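Local coordinates for protein Esterase/lipase (Lactobacillus rhamnosus, PDB 4N5H) that probably hydrolyses carboxylic esters as a serine-type esterase of the alpha/beta hydrolase fold, perhaps with acyltransferase activity, at residues 105-110 and 208-213; 27-32 and 85-90; 121-126 and 171-176; 234-239 and 262-267; 155-160 and 228-233. The protein carries 1 engineered substitution. All coordinates share one frame; numbering follows the deposited sequence.

Interaction 1: residues 105-110 and 208-213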
# COMPACT_ATOMS: atom_id res chain seq x y z
N ARG A 105 8.52 -26.95 -4.96
CA ARG A 105 7.71 -27.12 -6.18
C ARG A 105 6.38 -27.80 -5.85
O ARG A 105 6.29 -28.63 -4.96
CB ARG A 105 8.51 -27.86 -7.26
CG ARG A 105 9.72 -27.07 -7.74
CD ARG A 105 10.67 -27.91 -8.53
NE ARG A 105 11.27 -28.95 -7.74
CZ ARG A 105 11.90 -30.02 -8.18
NH1 ARG A 105 12.08 -30.21 -9.46
NH2 ARG A 105 12.37 -30.88 -7.33
N LEU A 106 5.36 -27.52 -6.69
CA LEU A 106 4.02 -27.91 -6.39
C LEU A 106 3.56 -29.07 -7.34
O LEU A 106 3.98 -29.10 -8.48
CB LEU A 106 3.09 -26.73 -6.60
CG LEU A 106 3.34 -25.51 -5.65
CD1 LEU A 106 2.38 -24.38 -5.90
CD2 LEU A 106 3.31 -25.93 -4.22
N LEU A 107 2.68 -29.89 -6.83
CA LEU A 107 1.98 -30.87 -7.73
C LEU A 107 1.21 -29.99 -8.69
O LEU A 107 0.72 -28.92 -8.35
CB LEU A 107 1.03 -31.70 -6.95
CG LEU A 107 1.49 -32.53 -5.78
CD1 LEU A 107 0.48 -33.44 -5.21
CD2 LEU A 107 2.77 -33.21 -5.92
N PRO A 108 1.04 -30.44 -9.93
CA PRO A 108 1.39 -31.75 -10.47
C PRO A 108 2.72 -31.68 -11.24
O PRO A 108 3.15 -32.67 -11.82
CB PRO A 108 0.21 -31.95 -11.51
CG PRO A 108 -0.01 -30.57 -12.01
CD PRO A 108 0.14 -29.66 -10.84
N ASP A 109 3.46 -30.58 -11.16
CA ASP A 109 4.75 -30.46 -11.84
C ASP A 109 5.88 -31.32 -11.26
O ASP A 109 6.83 -31.68 -11.98
CB ASP A 109 5.15 -29.02 -11.86
CG ASP A 109 4.12 -28.20 -12.62
OD1 ASP A 109 3.67 -28.68 -13.70
OD2 ASP A 109 3.72 -27.18 -12.07
N VAL A 110 5.81 -31.59 -9.99
CA VAL A 110 6.62 -32.61 -9.36
C VAL A 110 5.67 -33.60 -8.64
O VAL A 110 4.43 -33.43 -8.61
CB VAL A 110 7.60 -32.00 -8.33
CG1 VAL A 110 8.58 -31.09 -9.05
CG2 VAL A 110 6.82 -31.19 -7.31
N ASP A 208 -2.62 -39.98 -6.34
CA ASP A 208 -1.94 -40.24 -7.59
C ASP A 208 -0.87 -39.23 -7.96
O ASP A 208 0.20 -39.58 -8.44
CB ASP A 208 -2.97 -40.32 -8.73
CG ASP A 208 -3.67 -41.70 -8.76
OD1 ASP A 208 -3.23 -42.63 -8.00
OD2 ASP A 208 -4.63 -41.88 -9.57
N LYS A 209 -1.15 -37.96 -7.78
CA LYS A 209 -0.19 -36.93 -8.08
C LYS A 209 0.94 -36.98 -7.01
O LYS A 209 2.08 -36.64 -7.39
CB LYS A 209 -0.88 -35.54 -8.22
CG LYS A 209 -1.81 -35.37 -9.45
CD LYS A 209 -1.10 -35.76 -10.73
CE LYS A 209 -2.03 -35.72 -11.94
NZ LYS A 209 -1.29 -36.24 -13.12
N LEU A 210 0.63 -37.27 -5.78
CA LEU A 210 1.68 -37.37 -4.75
C LEU A 210 2.63 -38.51 -5.12
O LEU A 210 3.85 -38.36 -5.05
CB LEU A 210 1.11 -37.68 -3.37
CG LEU A 210 0.64 -36.45 -2.62
CD1 LEU A 210 -0.14 -36.91 -1.41
CD2 LEU A 210 1.86 -35.59 -2.21
N SER A 211 2.10 -39.68 -5.55
CA SER A 211 2.99 -40.79 -5.81
C SER A 211 3.68 -40.71 -7.13
O SER A 211 4.71 -41.39 -7.35
CB SER A 211 2.24 -42.16 -5.74
OG SER A 211 1.46 -42.28 -6.96
N GLY A 212 3.11 -39.97 -8.11
CA GLY A 212 3.62 -39.93 -9.45
C GLY A 212 3.72 -41.28 -10.12
O GLY A 212 4.48 -41.41 -11.06
N GLY A 213 2.90 -42.23 -9.69
CA GLY A 213 2.91 -43.64 -10.18
C GLY A 213 4.04 -44.50 -9.61
O GLY A 213 4.15 -45.73 -9.87
O HOH W 1 2.61 -35.15 -9.57

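Interaction 2: residues 27-32 and 85-90. With IPA (isopropyl alcohol), chain C.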
# COMPACT_ATOMS: atom_id res chain seq x y z
N ALA A 27 -4.47 -8.73 3.51
CA ALA A 27 -4.66 -7.29 3.30
C ALA A 27 -5.13 -6.65 4.55
O ALA A 27 -4.76 -5.47 4.76
CB ALA A 27 -5.67 -6.99 2.19
N ASP A 28 -5.81 -7.38 5.42
CA ASP A 28 -6.28 -6.73 6.59
C ASP A 28 -5.53 -7.00 7.93
O ASP A 28 -5.55 -6.21 8.84
CB ASP A 28 -7.64 -7.19 6.82
CG ASP A 28 -8.64 -6.59 5.81
OD1 ASP A 28 -8.42 -5.51 5.26
OD2 ASP A 28 -9.59 -7.28 5.56
N GLU A 29 -4.94 -8.16 8.02
CA GLU A 29 -4.42 -8.64 9.27
C GLU A 29 -3.31 -7.77 9.78
O GLU A 29 -2.39 -7.35 9.00
CB GLU A 29 -3.93 -10.09 9.06
CG GLU A 29 -3.62 -10.79 10.36
CD GLU A 29 -2.89 -12.12 10.25
OE1 GLU A 29 -2.35 -12.52 9.19
OE2 GLU A 29 -2.83 -12.79 11.30
N ARG A 30 -3.30 -7.56 11.10
CA ARG A 30 -2.15 -6.98 11.76
C ARG A 30 -0.88 -7.74 11.45
O ARG A 30 -0.88 -8.99 11.45
CB ARG A 30 -2.36 -7.02 13.27
CG ARG A 30 -1.34 -6.21 14.08
CD ARG A 30 -1.68 -6.34 15.54
NE ARG A 30 -0.56 -5.92 16.35
CZ ARG A 30 -0.42 -6.24 17.60
NH1 ARG A 30 -1.40 -6.89 18.23
NH2 ARG A 30 0.69 -5.84 18.27
N VAL A 31 0.20 -7.03 11.23
CA VAL A 31 1.52 -7.68 11.00
C VAL A 31 2.35 -7.62 12.25
O VAL A 31 2.43 -6.57 12.87
CB VAL A 31 2.23 -6.95 9.88
CG1 VAL A 31 3.57 -7.50 9.66
CG2 VAL A 31 1.41 -6.97 8.60
N PRO A 32 3.08 -8.72 12.59
CA PRO A 32 3.88 -8.65 13.79
C PRO A 32 4.97 -7.59 13.63
O PRO A 32 5.57 -7.54 12.60
CB PRO A 32 4.44 -10.10 13.94
CG PRO A 32 3.54 -10.91 13.15
CD PRO A 32 3.01 -10.09 12.03
N ASN A 85 3.06 -18.22 4.72
CA ASN A 85 3.03 -18.14 6.17
C ASN A 85 3.88 -17.05 6.73
O ASN A 85 4.38 -17.12 7.86
CB ASN A 85 3.52 -19.53 6.73
CG ASN A 85 2.50 -20.65 6.53
OD1 ASN A 85 1.41 -20.46 6.01
ND2 ASN A 85 2.89 -21.83 6.98
N ARG A 86 4.04 -15.95 5.98
CA ARG A 86 4.92 -14.92 6.46
C ARG A 86 4.55 -14.31 7.82
O ARG A 86 5.45 -14.07 8.63
CB ARG A 86 5.14 -13.85 5.43
CG ARG A 86 3.93 -13.01 5.14
CD ARG A 86 4.18 -12.24 3.81
NE ARG A 86 3.02 -11.50 3.34
CZ ARG A 86 2.07 -11.97 2.56
NH1 ARG A 86 2.08 -13.22 2.17
NH2 ARG A 86 1.08 -11.17 2.18
N ASN A 87 3.25 -14.09 8.10
CA ASN A 87 2.90 -13.45 9.39
C ASN A 87 3.17 -14.40 10.55
O ASN A 87 3.69 -13.96 11.55
CB ASN A 87 1.45 -12.99 9.40
CG ASN A 87 1.31 -11.64 8.67
OD1 ASN A 87 2.32 -11.00 8.21
ND2 ASN A 87 0.09 -11.21 8.55
N TYR A 88 2.88 -15.66 10.36
CA TYR A 88 3.18 -16.66 11.40
C TYR A 88 4.66 -16.74 11.64
O TYR A 88 5.12 -16.73 12.80
CB TYR A 88 2.66 -18.01 10.95
CG TYR A 88 2.99 -19.23 11.77
CD1 TYR A 88 3.86 -20.19 11.29
CD2 TYR A 88 2.44 -19.44 13.03
CE1 TYR A 88 4.16 -21.33 11.98
CE2 TYR A 88 2.70 -20.60 13.73
CZ TYR A 88 3.51 -21.57 13.19
OH TYR A 88 3.79 -22.75 13.84
N CYS A 89 5.45 -16.79 10.57
CA CYS A 89 6.92 -16.79 10.71
C CYS A 89 7.43 -15.54 11.39
O CYS A 89 8.33 -15.62 12.23
CB CYS A 89 7.60 -17.01 9.37
SG CYS A 89 7.41 -18.71 8.71
N ARG A 90 6.92 -14.36 11.01
CA ARG A 90 7.35 -13.14 11.70
C ARG A 90 7.02 -13.21 13.18
O ARG A 90 7.81 -12.78 14.05
CB ARG A 90 6.61 -11.92 11.12
CG ARG A 90 7.00 -11.54 9.70
CD ARG A 90 5.99 -10.57 9.07
NE ARG A 90 6.53 -10.11 7.79
CZ ARG A 90 5.78 -9.82 6.69
NH1 ARG A 90 4.46 -9.84 6.69
NH2 ARG A 90 6.37 -9.43 5.59
C1 IPA C . -1.13 -12.54 0.08
C2 IPA C . -0.99 -14.08 -0.05
C3 IPA C . -1.01 -14.29 -1.55
O2 IPA C . 0.33 -14.52 0.46
O HOH W 2 -1.12 -8.82 7.11

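Interaction 3: residues 121-126 and 171-176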
# COMPACT_ATOMS: atom_id res chain seq x y z
N ALA A 121 16.94 -29.75 0.34
CA ALA A 121 17.90 -28.77 -0.18
C ALA A 121 17.90 -27.45 0.57
O ALA A 121 18.97 -26.87 0.85
CB ALA A 121 17.60 -28.46 -1.65
N SER A 122 16.69 -27.01 1.01
CA SER A 122 16.60 -25.81 1.86
C SER A 122 17.24 -26.06 3.20
O SER A 122 17.94 -25.18 3.73
CB SER A 122 15.16 -25.32 2.04
OG SER A 122 14.37 -26.11 2.90
N LEU A 123 17.11 -27.26 3.75
CA LEU A 123 17.76 -27.57 5.06
C LEU A 123 19.29 -27.60 4.89
O LEU A 123 20.02 -27.10 5.70
CB LEU A 123 17.33 -28.95 5.59
CG LEU A 123 15.83 -29.18 5.80
CD1 LEU A 123 15.57 -30.61 6.26
CD2 LEU A 123 15.29 -28.29 6.78
N ARG A 124 19.78 -28.24 3.80
CA ARG A 124 21.16 -28.26 3.49
C ARG A 124 21.74 -26.87 3.29
O ARG A 124 22.79 -26.56 3.80
CB ARG A 124 21.47 -29.13 2.26
CG ARG A 124 22.94 -29.51 2.17
CD ARG A 124 23.20 -30.69 1.15
NE ARG A 124 22.10 -31.66 1.18
CZ ARG A 124 21.93 -32.61 2.09
NH1 ARG A 124 22.90 -32.86 2.97
NH2 ARG A 124 20.82 -33.35 2.07
N TRP A 125 21.05 -26.01 2.54
CA TRP A 125 21.44 -24.63 2.44
C TRP A 125 21.60 -23.99 3.81
O TRP A 125 22.61 -23.34 4.11
CB TRP A 125 20.40 -23.87 1.62
CG TRP A 125 20.83 -22.47 1.28
CD1 TRP A 125 21.46 -22.04 0.14
CD2 TRP A 125 20.64 -21.31 2.07
NE1 TRP A 125 21.69 -20.71 0.19
CE2 TRP A 125 21.14 -20.21 1.34
CE3 TRP A 125 20.03 -21.08 3.32
CZ2 TRP A 125 21.14 -18.92 1.85
CZ3 TRP A 125 20.01 -19.79 3.78
CH2 TRP A 125 20.59 -18.75 3.09
N LEU A 126 20.61 -24.18 4.65
CA LEU A 126 20.68 -23.56 5.98
C LEU A 126 21.87 -24.13 6.79
O LEU A 126 22.50 -23.40 7.59
CB LEU A 126 19.35 -23.78 6.73
CG LEU A 126 19.13 -22.87 7.96
CD1 LEU A 126 18.94 -21.42 7.58
CD2 LEU A 126 17.85 -23.35 8.70
N SER A 171 20.30 -36.69 0.99
CA SER A 171 21.31 -36.98 2.02
C SER A 171 20.84 -36.39 3.32
O SER A 171 20.18 -35.38 3.35
CB SER A 171 22.60 -36.26 1.62
OG SER A 171 23.08 -36.82 0.44
N ARG A 172 21.27 -36.98 4.40
CA ARG A 172 20.99 -36.40 5.72
C ARG A 172 21.63 -35.01 5.77
O ARG A 172 22.65 -34.73 5.14
CB ARG A 172 21.53 -37.26 6.84
CG ARG A 172 23.02 -37.40 6.97
CD ARG A 172 23.46 -38.18 8.26
NE ARG A 172 23.56 -37.20 9.37
CZ ARG A 172 22.76 -37.09 10.44
NH1 ARG A 172 21.72 -37.94 10.65
NH2 ARG A 172 23.00 -36.10 11.29
N VAL A 173 21.06 -34.16 6.60
CA VAL A 173 21.67 -32.88 6.87
C VAL A 173 22.42 -32.94 8.21
O VAL A 173 22.15 -33.81 9.05
CB VAL A 173 20.69 -31.70 6.83
CG1 VAL A 173 20.14 -31.60 5.40
CG2 VAL A 173 19.57 -31.83 7.87
N ASN A 174 23.34 -32.02 8.40
CA ASN A 174 24.26 -32.06 9.55
C ASN A 174 23.69 -31.31 10.78
O ASN A 174 24.42 -30.51 11.45
CB ASN A 174 25.61 -31.47 9.10
CG ASN A 174 26.76 -31.67 10.09
OD1 ASN A 174 27.72 -30.85 10.13
ND2 ASN A 174 26.72 -32.74 10.84
N PHE A 175 22.42 -31.48 11.07
CA PHE A 175 21.83 -31.04 12.31
C PHE A 175 20.64 -31.92 12.54
O PHE A 175 20.30 -32.67 11.66
CB PHE A 175 21.52 -29.54 12.31
CG PHE A 175 20.54 -29.07 11.23
CD1 PHE A 175 19.15 -29.15 11.41
CD2 PHE A 175 21.01 -28.58 10.03
CE1 PHE A 175 18.26 -28.70 10.45
CE2 PHE A 175 20.11 -28.07 9.05
CZ PHE A 175 18.73 -28.12 9.27
N ASN A 176 20.09 -31.88 13.75
CA ASN A 176 18.97 -32.76 14.12
C ASN A 176 17.80 -31.85 14.46
O ASN A 176 18.00 -30.67 14.72
CB ASN A 176 19.31 -33.53 15.41
CG ASN A 176 20.63 -34.36 15.34
OD1 ASN A 176 20.79 -35.24 14.50
ND2 ASN A 176 21.58 -34.06 16.29
O HOH W 3 19.63 -33.87 0.04

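Interaction 4: residues 234-239 and 262-267. With IPA (isopropyl alcohol), chain B.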
# COMPACT_ATOMS: atom_id res chain seq x y z
N PRO A 234 11.08 -35.93 19.64
CA PRO A 234 9.73 -35.72 20.16
C PRO A 234 8.88 -34.85 19.19
O PRO A 234 9.46 -34.08 18.41
CB PRO A 234 9.93 -34.97 21.44
CG PRO A 234 11.37 -34.77 21.55
CD PRO A 234 12.08 -35.14 20.32
N PHE A 235 7.59 -35.15 19.19
CA PHE A 235 6.58 -34.48 18.38
C PHE A 235 5.66 -33.68 19.26
O PHE A 235 5.48 -33.94 20.48
CB PHE A 235 5.75 -35.42 17.58
CG PHE A 235 6.48 -35.98 16.36
CD1 PHE A 235 7.52 -36.89 16.48
CD2 PHE A 235 6.14 -35.57 15.06
CE1 PHE A 235 8.18 -37.38 15.35
CE2 PHE A 235 6.78 -36.11 13.98
CZ PHE A 235 7.82 -36.96 14.09
N MET A 236 5.04 -32.66 18.65
CA MET A 236 3.94 -31.93 19.33
C MET A 236 2.80 -31.79 18.34
O MET A 236 3.02 -31.30 17.17
CB MET A 236 4.39 -30.57 19.80
CG MET A 236 3.33 -29.77 20.51
SD MET A 236 3.92 -28.17 21.03
CE MET A 236 2.42 -27.52 21.82
N LEU A 237 1.62 -32.24 18.70
CA LEU A 237 0.50 -32.25 17.80
C LEU A 237 -0.47 -31.17 18.26
O LEU A 237 -0.95 -31.20 19.39
CB LEU A 237 -0.21 -33.60 17.78
CG LEU A 237 -1.47 -33.71 16.98
CD1 LEU A 237 -1.17 -33.39 15.50
CD2 LEU A 237 -2.06 -35.13 17.13
N ILE A 238 -0.72 -30.24 17.34
CA ILE A 238 -1.56 -29.05 17.53
C ILE A 238 -2.74 -29.09 16.63
O ILE A 238 -2.62 -29.37 15.43
CB ILE A 238 -0.71 -27.80 17.26
CG1 ILE A 238 0.43 -27.69 18.26
CG2 ILE A 238 -1.55 -26.53 17.23
CD1 ILE A 238 1.54 -26.73 17.86
N GLY A 239 -3.92 -28.74 17.16
CA GLY A 239 -5.13 -28.72 16.35
C GLY A 239 -6.33 -28.65 17.25
O GLY A 239 -6.30 -27.93 18.28
N THR A 262 7.45 -40.29 21.21
CA THR A 262 7.39 -39.32 22.31
C THR A 262 6.62 -38.10 21.80
O THR A 262 7.05 -37.53 20.80
CB THR A 262 8.75 -38.92 22.84
OG1 THR A 262 9.37 -40.13 23.31
CG2 THR A 262 8.61 -37.96 23.94
N TYR A 263 5.51 -37.77 22.46
CA TYR A 263 4.72 -36.59 22.01
C TYR A 263 4.00 -35.89 23.11
O TYR A 263 3.71 -36.48 24.17
CB TYR A 263 3.80 -36.96 20.85
CG TYR A 263 2.64 -37.79 21.25
CD1 TYR A 263 1.45 -37.21 21.64
CD2 TYR A 263 2.74 -39.20 21.30
CE1 TYR A 263 0.38 -38.00 22.01
CE2 TYR A 263 1.68 -39.99 21.68
CZ TYR A 263 0.50 -39.41 22.01
OH TYR A 263 -0.63 -40.13 22.41
N THR A 264 3.66 -34.61 22.86
CA THR A 264 2.66 -33.86 23.61
C THR A 264 1.65 -33.30 22.64
O THR A 264 1.82 -33.36 21.40
CB THR A 264 3.32 -32.73 24.39
OG1 THR A 264 4.05 -31.81 23.47
CG2 THR A 264 4.33 -33.25 25.42
N THR A 265 0.55 -32.78 23.16
CA THR A 265 -0.52 -32.27 22.36
C THR A 265 -0.96 -30.93 22.84
O THR A 265 -0.84 -30.60 24.01
CB THR A 265 -1.74 -33.18 22.31
OG1 THR A 265 -2.31 -33.25 23.66
CG2 THR A 265 -1.42 -34.57 21.82
N LYS A 266 -1.55 -30.18 21.92
CA LYS A 266 -2.31 -28.94 22.22
C LYS A 266 -3.51 -28.99 21.31
O LYS A 266 -3.51 -28.41 20.24
CB LYS A 266 -1.50 -27.66 22.06
CG LYS A 266 -2.27 -26.37 22.34
CD LYS A 266 -2.23 -25.96 23.72
CE LYS A 266 -2.76 -24.53 23.93
NZ LYS A 266 -2.94 -24.58 25.40
N LEU A 267 -4.53 -29.73 21.71
CA LEU A 267 -5.74 -29.96 20.88
C LEU A 267 -6.88 -29.25 21.54
O LEU A 267 -7.25 -29.58 22.69
CB LEU A 267 -6.02 -31.46 20.82
CG LEU A 267 -5.01 -32.24 19.98
CD1 LEU A 267 -5.09 -33.72 20.31
CD2 LEU A 267 -5.21 -32.00 18.50
C1 IPA B . -7.13 -25.47 26.60
C2 IPA B . -6.31 -26.39 25.64
C3 IPA B . -6.34 -25.97 24.25
O2 IPA B . -4.91 -26.35 25.78
O HOH W 4 6.58 -32.73 22.73

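Interaction 5: residues 155-160 and 228-233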
# COMPACT_ATOMS: atom_id res chain seq x y z
N VAL A 155 9.84 -35.70 6.58
CA VAL A 155 11.20 -35.21 6.65
C VAL A 155 11.86 -35.67 7.98
O VAL A 155 12.96 -36.14 8.00
CB VAL A 155 11.19 -33.64 6.58
CG1 VAL A 155 12.50 -33.03 7.08
CG2 VAL A 155 10.90 -33.18 5.20
N ALA A 156 11.10 -35.62 9.09
CA ALA A 156 11.60 -36.04 10.41
C ALA A 156 12.04 -37.53 10.38
O ALA A 156 13.09 -37.84 10.93
CB ALA A 156 10.55 -35.86 11.47
N CYS A 157 11.30 -38.35 9.70
CA CYS A 157 11.65 -39.78 9.59
C CYS A 157 12.80 -40.02 8.63
O CYS A 157 13.75 -40.78 8.92
CB CYS A 157 10.46 -40.55 9.10
SG CYS A 157 9.08 -40.62 10.29
N ILE A 158 12.73 -39.35 7.49
CA ILE A 158 13.78 -39.50 6.46
C ILE A 158 15.12 -39.10 7.00
O ILE A 158 16.13 -39.76 6.75
CB ILE A 158 13.43 -38.77 5.16
CG1 ILE A 158 12.16 -39.33 4.54
CG2 ILE A 158 14.59 -38.81 4.16
CD1 ILE A 158 11.47 -38.40 3.58
N GLN A 159 15.20 -38.03 7.77
CA GLN A 159 16.44 -37.60 8.32
C GLN A 159 17.10 -38.66 9.23
O GLN A 159 18.31 -38.60 9.41
CB GLN A 159 16.21 -36.27 9.06
CG GLN A 159 17.35 -35.78 9.93
CD GLN A 159 18.59 -35.34 9.17
OE1 GLN A 159 18.57 -35.20 7.96
NE2 GLN A 159 19.66 -35.07 9.90
N GLN A 160 16.31 -39.59 9.80
CA GLN A 160 16.87 -40.56 10.70
C GLN A 160 17.24 -41.88 9.99
O GLN A 160 17.76 -42.79 10.62
CB GLN A 160 15.85 -40.92 11.78
CG GLN A 160 15.13 -39.86 12.39
CD GLN A 160 15.97 -38.69 12.75
OE1 GLN A 160 17.16 -38.84 13.13
NE2 GLN A 160 15.33 -37.44 12.64
N LYS A 228 8.28 -46.56 11.02
CA LYS A 228 8.59 -47.94 11.56
C LYS A 228 10.05 -48.09 11.82
O LYS A 228 10.88 -47.84 10.92
CB LYS A 228 8.14 -49.00 10.55
CG LYS A 228 6.64 -48.95 10.22
CD LYS A 228 6.21 -49.96 9.16
CE LYS A 228 7.14 -50.00 7.90
NZ LYS A 228 6.63 -49.47 6.57
N GLY A 229 10.41 -48.34 13.07
CA GLY A 229 11.74 -48.82 13.40
C GLY A 229 12.74 -47.75 13.75
O GLY A 229 13.91 -48.01 13.81
N LEU A 230 12.29 -46.47 13.87
CA LEU A 230 13.23 -45.40 13.94
C LEU A 230 13.22 -44.77 15.27
O LEU A 230 12.15 -44.73 15.93
CB LEU A 230 12.85 -44.34 12.90
CG LEU A 230 12.89 -44.75 11.46
CD1 LEU A 230 12.46 -43.55 10.61
CD2 LEU A 230 14.27 -45.23 11.03
N ASP A 231 14.34 -44.22 15.69
CA ASP A 231 14.36 -43.45 16.90
C ASP A 231 14.22 -41.99 16.47
O ASP A 231 15.08 -41.42 15.78
CB ASP A 231 15.63 -43.64 17.68
CG ASP A 231 15.70 -44.98 18.39
OD1 ASP A 231 14.68 -45.68 18.56
OD2 ASP A 231 16.82 -45.29 18.79
N LEU A 232 13.10 -41.43 16.88
CA LEU A 232 12.64 -40.09 16.39
C LEU A 232 12.80 -39.02 17.48
O LEU A 232 12.74 -39.27 18.67
CB LEU A 232 11.17 -40.18 15.87
CG LEU A 232 10.98 -41.03 14.63
CD1 LEU A 232 9.53 -41.25 14.36
CD2 LEU A 232 11.63 -40.45 13.32
N PRO A 233 12.84 -37.75 17.03
CA PRO A 233 12.66 -36.71 17.99
C PRO A 233 11.26 -36.75 18.61
O PRO A 233 10.31 -37.34 18.04
CB PRO A 233 12.84 -35.41 17.13
CG PRO A 233 12.66 -35.82 15.77
CD PRO A 233 12.85 -37.28 15.64

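Interaction 1: residues 105-110 and 208-213
L107 and K209 each turn CG anti to their own carbonyl carbon (chi1 -57° and -68°), and the two side chains cross obliquely between loop and helix. L107 CD1 does most of the touching, 3.9 Å from both K209 CB and L210 CD2. The other methyl, L107 CD2, rests 3.8 Å from K209 O. Leucine suits this place because its two methyls can cover both backbone and side-chain atoms. K209 then bends at chi2 (-53°), and its CD packs 4.1 Å from P108 CB on the ring of a proline that follows a cis peptide bond. Lysine serves twice here, since NZ goes on to a salt bridge with E4 of helix 2-28, outside the two segments. Between the backbones one water lies 2.7 Å from both V110 O and K209 O and can donate to either, though it has more acceptors in reach than protons. The helix then stops: G212 takes up positive phi, which glycine adopts easily, and S211 OG accepts from G213 N at 3.1 Å. The arrangement is a helix C-terminus finished by an ST turn, set against the loop from strand 98-102 to helix 112-129 in an alpha/beta hydrolase fold.

Interaction 2: residues 27-32 and 85-90
V31 and P32 run in extended conformation past the start of helix 86-94, with V31 CA 6.1 Å from N87 CA and P32 CA 6.0 Å from R90 CA. N87 ND2 donates to E29 OE1 at 2.8 Å (163° at the hydrogen), the side chains meeting tip to tip. E29 OE1 lies in the amide plane of N87, but the carboxylate is turned 59° against the amide, and its oxygen is met from above the carboxylate plane. A water also joins N87 ND2 to E29 O. R90 NH1 donates to N87 OD1 at 2.9 Å, almost along the C=O axis, and R90 also makes a cation-pi contact with W37. E29 and R90 are each modelled in two conformers; the bonds may not hold in the other. P32 packs its ring on the helix, CG 3.4 Å from N87 O and 3.8 Å from R90 CB. Asparagine suits the spot by offering donor and acceptor together; an alanine here would probably leave E29 OE1 without this donor and R90 NH1 without this acceptor. The site is a junction tying the chain that leaves helix 2-28 to the first turn of helix 86-94, which follows strand 66-72 of the hydrolase sheet.

Interaction 3: residues 121-126 and 171-176
L123, V173 and F175 make up the close-packed, buried half of this contact. L123 CB is wedged between two partners, 3.9 Å from V173 CG1 and 4.0 Å from F175 CZ. The phenyl ring is brought in by a chi1 of 60°, which sets CG between the backbone N and the carbonyl carbon. A flat ring suits the place, offering its edge to L123 O, 3.5 Å from F175 CE2, and the centre of one face to V173 CG2; the branched valine can touch both F175 and R124. L123 and F175 both reach I70 of strand 66-72, which places the packing on the sheet: helix 112-129 belongs to the beta-alpha-beta crossover from strand 98-102 to strand 140-145, and the loop of 171-176 leads into strand 179-183. Farther out, toward solvent, the contact becomes polar and is carried by one long side chain. R124 bends at chi3, and NH1 donates to R172 O at 2.9 Å, nearly straight at 171°. The acceptor lies in the guanidinium plane, yet the donor stands above the carbonyl plane of R172. NH2 turns to S171 O at a very short distance that is best taken as doubtful. V173 CG1 lies over one guanidinium face and S171 CB over the opposite one, 3.4 Å from R124 NH2. S171 itself is exposed, and its N is hydrogen-bonded to a water.

Interaction 4: residues 234-239 and 262-267
F235 N donates to T262 O and L237 N to T264 O, both at 2.9 Å, while T264 N and K266 N return bonds to F235 O and L237 O. G239 N adds a fifth, to K266 O at 3.1 Å, in a parallel pairing whose strand axes differ by 12°. A water bridges F235 O and T264 OG1. With CG anti to the backbone N (chi1 -180°), unbranched M236 can extend alongside K266, its CE 3.9 Å from K266 CB. K266 NZ forms salt bridges with E292 and E296 and holds an isopropanol, probably from crystallisation; an alanine here would probably leave those two carboxylates without this counter-charge. L267 CD2 packs 3.7 Å from G239 C, where glycine has no side chain to meet it. The two strands and helix 246-258, which covers L237, Y263 and T265, form a beta-alpha-beta unit; helix 288-311 covers M236 and I238 on the opposite face and also reaches P234, and strand 179-183 pairs with the other edge of 235-240.

Interaction 5: residues 155-160 and 228-233
C157 and Q160, near the C-terminal end of helix 147-158, face an irregular chain, with C157 CA 6.9 Å from L232 CA and Q160 CA 6.9 Å from L230 CA. Two leucines reach for the helix. L230 CD1 meets the main chain, 3.5 Å from C157 O, and also packs against C157 CB. L232 sends CD2 between two residues, 4.0 Å from C157 SG and 3.7 Å from Q160 CG. A small cysteine suits this place, since its sulfur gives a soft apolar surface without pushing the leucines away; F223 and V226 lie on it too. In Q160 a bend at chi2 (-44°) turns CD back toward the helix, where NE2 donates to A156 O at 2.8 Å, in the plane of that carbonyl. The amide meets P233 tip to tip, NE2 being 3.9 Å from P233 CD, and the aliphatic CG is turned to L232 and to D231 O. The glutamine thus bonds to A156 O of its own segment while showing carbon to the loop. Because the two segments meet through van der Waals contacts, their fit depends on the shapes of the leucines and on the burial of C157, not on charge or directional bonds.

How the interactions relate
From the N terminus, interaction 2 closes first, joining the end of helix 2-28 to helix 86-94 round strands 35-42, 52-58 and 66-72. Interaction 1 opens next and closes a loop of about 100 residues, joining the chain after strand 98-102 to helix 203-211. Interaction 3 is nested within it. Interaction 5 crosses both, tying helix 147-158 to the chain before strand 235-240. Interaction 4 follows in series and pairs that strand with 263-268. Interactions 3 and 5 touch, with a probable hydrogen bond from Q159 NE2 to V173 O, and F235 packs on A156 between interactions 4 and 5. Interactions 1 and 2 stand apart, their centres about 29 Å from each other.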